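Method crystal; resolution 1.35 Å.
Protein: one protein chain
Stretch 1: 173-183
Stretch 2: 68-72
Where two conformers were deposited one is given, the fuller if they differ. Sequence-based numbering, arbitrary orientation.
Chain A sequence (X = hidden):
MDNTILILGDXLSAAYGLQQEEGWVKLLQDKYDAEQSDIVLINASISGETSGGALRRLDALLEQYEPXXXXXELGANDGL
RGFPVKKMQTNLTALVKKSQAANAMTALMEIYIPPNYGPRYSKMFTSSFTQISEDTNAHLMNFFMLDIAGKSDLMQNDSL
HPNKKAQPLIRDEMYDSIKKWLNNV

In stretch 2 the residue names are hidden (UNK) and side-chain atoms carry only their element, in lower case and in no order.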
# COMPACT_ATOMS: atom_id res chain seq x y z
N GLU A 173 -0.86 6.32 11.39
CA GLU A 173 -1.83 6.57 10.33
C GLU A 173 -2.44 5.28 9.79
O GLU A 173 -3.59 5.21 9.38
CB GLU A 173 -1.20 7.35 9.15
CG GLU A 173 -0.78 8.74 9.49
CD GLU A 173 -0.20 9.49 8.31
OE1 GLU A 173 -0.83 9.44 7.20
OE2 GLU A 173 0.89 10.11 8.54
N MET A 174 -1.62 4.23 9.75
CA MET A 174 -2.13 2.96 9.26
C MET A 174 -3.01 2.26 10.29
O MET A 174 -3.99 1.61 9.91
CB MET A 174 -0.99 2.07 8.76
CG MET A 174 -0.37 2.61 7.45
SD MET A 174 -1.62 2.91 6.18
CE MET A 174 -2.05 1.23 5.89
N TYR A 175 -2.69 2.41 11.58
CA TYR A 175 -3.60 1.89 12.60
C TYR A 175 -4.98 2.49 12.40
O TYR A 175 -6.00 1.82 12.45
CB TYR A 175 -3.04 2.27 13.98
CG TYR A 175 -3.95 1.84 15.09
CD1 TYR A 175 -3.90 0.53 15.59
CD2 TYR A 175 -4.85 2.72 15.63
CE1 TYR A 175 -4.76 0.11 16.62
CE2 TYR A 175 -5.72 2.32 16.64
CZ TYR A 175 -5.65 1.03 17.12
OH TYR A 175 -6.51 0.65 18.16
N ASP A 176 -5.02 3.82 12.18
CA ASP A 176 -6.30 4.49 12.05
C ASP A 176 -7.00 4.12 10.75
O ASP A 176 -8.19 3.84 10.74
CB ASP A 176 -6.06 6.00 12.07
CG ASP A 176 -5.62 6.53 13.43
OD1 ASP A 176 -5.72 5.85 14.46
OD2 ASP A 176 -5.16 7.71 13.47
N SER A 177 -6.24 4.05 9.64
CA SER A 177 -6.88 3.66 8.35
C SER A 177 -7.42 2.25 8.36
O SER A 177 -8.50 1.92 7.91
CB SER A 177 -5.92 3.76 7.16
OG SER A 177 -5.87 5.15 6.77
N ILE A 178 -6.66 1.30 8.99
CA ILE A 178 -7.09 -0.09 9.07
C ILE A 178 -8.31 -0.20 9.97
O ILE A 178 -9.27 -0.91 9.65
CB ILE A 178 -5.94 -1.01 9.48
CG1 ILE A 178 -4.98 -1.10 8.29
CG2 ILE A 178 -6.48 -2.41 9.87
CD1 ILE A 178 -3.67 -1.75 8.65
N LYS A 179 -8.30 0.53 11.09
CA LYS A 179 -9.43 0.46 11.99
C LYS A 179 -10.71 0.95 11.29
O LYS A 179 -11.74 0.31 11.40
CB LYS A 179 -9.17 1.28 13.23
CG LYS A 179 -10.37 1.30 14.18
CD LYS A 179 -9.98 2.06 15.46
CE LYS A 179 -11.18 2.38 16.37
NZ LYS A 179 -10.74 3.07 17.63
N LYS A 180 -10.58 2.07 10.56
CA LYS A 180 -11.75 2.59 9.84
C LYS A 180 -12.20 1.63 8.77
O LYS A 180 -13.41 1.46 8.60
CB LYS A 180 -11.41 3.95 9.25
CG LYS A 180 -11.31 5.04 10.35
CD LYS A 180 -10.68 6.29 9.78
CE LYS A 180 -10.53 7.35 10.91
NZ LYS A 180 -9.70 8.49 10.41
N TRP A 181 -11.28 0.98 8.07
CA TRP A 181 -11.69 -0.02 7.09
C TRP A 181 -12.45 -1.16 7.70
O TRP A 181 -13.52 -1.57 7.22
CB TRP A 181 -10.42 -0.54 6.42
CG TRP A 181 -10.61 -1.62 5.41
CD1 TRP A 181 -11.73 -1.82 4.63
CD2 TRP A 181 -9.66 -2.60 5.06
NE1 TRP A 181 -11.47 -2.89 3.75
CE2 TRP A 181 -10.23 -3.36 3.98
CE3 TRP A 181 -8.34 -2.84 5.46
CZ2 TRP A 181 -9.51 -4.38 3.37
CZ3 TRP A 181 -7.64 -3.92 4.80
CH2 TRP A 181 -8.27 -4.59 3.77
N LEU A 182 -11.94 -1.72 8.80
CA LEU A 182 -12.54 -2.94 9.36
C LEU A 182 -13.80 -2.66 10.16
O LEU A 182 -14.52 -3.60 10.56
CB LEU A 182 -11.50 -3.66 10.22
CG LEU A 182 -10.25 -4.14 9.53
CD1 LEU A 182 -9.33 -4.84 10.52
CD2 LEU A 182 -10.52 -5.05 8.37
N ASN A 183 -14.03 -1.39 10.46
CA ASN A 183 -15.34 -1.00 10.96
C ASN A 183 -16.20 -0.64 9.71
O ASN A 183 -17.43 -0.63 9.81
CB ASN A 183 -15.28 0.27 11.79
CG ASN A 183 -14.40 0.18 13.01
OD1 ASN A 183 -13.93 1.21 13.48
ND2 ASN A 183 -14.18 -0.98 13.55
N UNK A 68 -7.75 -13.05 4.90
CA UNK A 68 -9.11 -12.55 4.86
C UNK A 68 -9.24 -11.16 4.28
O UNK A 68 -10.32 -10.69 3.92
c UNK A 68 -9.67 -12.53 6.34
c UNK A 68 -9.81 -13.94 6.96
o UNK A 68 -8.88 -11.69 7.19
N UNK A 69 -8.11 -10.46 4.21
CA UNK A 69 -8.05 -9.08 3.76
C UNK A 69 -6.77 -8.88 2.99
O UNK A 69 -5.72 -9.48 3.31
c UNK A 69 -10.22 -7.24 5.81
n UNK A 69 -11.12 -7.70 6.73
c UNK A 69 -9.19 -8.12 5.81
n UNK A 69 -9.48 -9.11 6.72
c UNK A 69 -10.68 -8.82 7.24
c UNK A 69 -7.95 -8.12 4.97
N UNK A 70 -6.83 -8.04 1.96
CA UNK A 70 -5.63 -7.66 1.17
C UNK A 70 -5.59 -6.16 1.10
O UNK A 70 -6.61 -5.54 0.74
c UNK A 70 -5.69 -8.27 -0.25
c UNK A 70 -4.56 -7.75 -1.09
c UNK A 70 -5.60 -9.83 -0.21
N UNK A 71 -4.46 -5.58 1.41
CA UNK A 71 -4.25 -4.11 1.36
C UNK A 71 -3.18 -3.84 0.35
O UNK A 71 -2.02 -4.21 0.54
c UNK A 71 -3.73 -1.93 4.63
c UNK A 71 -3.89 -2.17 3.11
c UNK A 71 -2.81 -1.43 2.35
c UNK A 71 -3.82 -3.67 2.78
N UNK A 72 -3.58 -3.23 -0.77
CA UNK A 72 -2.68 -2.91 -1.89
C UNK A 72 -2.10 -1.53 -1.72
O UNK A 72 -2.85 -0.55 -1.53
c UNK A 72 -3.48 -3.04 -3.18
c UNK A 72 -3.94 -4.47 -3.38
c UNK A 72 -5.07 -4.57 -4.43
c UNK A 72 -2.60 -2.57 -4.37

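Position 68 carries three side-chain atoms beyond CA: one carbon that bears an oxygen and a second carbon. None of these atoms comes within contact distance of the helix 173-183. A branch at the first side-chain atom with one hydroxyl and one methyl is the signature of threonine. Thr-68, with chi1 in the p well, precedes the strand and makes no direct contribution to the packing.

At position 69 a single carbon leads into a five-membered ring of three carbons and two nitrogens. The CB of position 69 lies 3.7 Å from Trp-181 CH2, its CA-to-CB bond points toward the helix, and the ring lies against Trp-181 and Leu-182. Such a ring is the imidazole of a histidine. The ring of His-69 turns one edge to the face of the Trp-181 six-membered ring; the centroids are 5.2 Å apart and the planes stand at 89°, a nearly ideal edge-to-face arrangement in which CD2 lies over the indole face. On the same imidazole, His-69 NE2 approaches Leu-182 CD2 to 3.2 Å, a close contact between a ring nitrogen and a methyl group. The other nitrogen, His-69 ND1, is 2.7 Å from Thr-68 OG1 in a hydrogen bond for which either atom could be the donor, so the preceding residue helps to hold the ring in place.

Position 70 has three carbons, one carrying the other two. Its CA-to-CB bond points away from the helix, in keeping with the alternation of a strand, and the side chain stays 6.0 Å or more from stretch 1. The residue is valine. Val-70 touches the helix through its backbone instead: Val-70 O lies 3.6 Å from Trp-181 CH2, without a hydrogen bond.

At position 71 the side chain has four carbons, forked at the second, and one end carbon lies 3.8 Å from Met-174 CE; this is leucine, since a fork at the first would have meant isoleucine. Its CA-to-CB bond points toward the helix, and the residue is buried. Leu-71 CD1, the atom near Met-174, also packs 4.0 Å from Ile-178 CG1, while Leu-71 CB is 4.3 Å from Trp-181 CZ3. One side chain thus meets residues spread along two turns of helix.

Position 72 again has four carbons, but the fork is at the first and one arm is two carbons long. Its side chain remains 8.4 Å from stretch 1 and takes no part in the contact. The branching defines isoleucine, and Ile-72 is buried.

The contact joins helix and strand without a single hydrogen bond between them. Their axes approach to 11.9 Å, and their directions differ by 135°, so the strand advances from 69 to 71 as the helix is followed back from Leu-182 toward Met-174. Alternation along the strand directs His-69 and Leu-71 to the helix, and Trp-181, buried and with chi1 in the t well, reaches across to touch both of them and the carbonyl of Val-70 between. Met-174 and Ile-178 add apolar contacts to Leu-71, and Leu-182 places its CD2 methyl beside the imidazole. Together these contacts bury 277 Å², counting both sides.

Stretch 2 68-72: THVLI
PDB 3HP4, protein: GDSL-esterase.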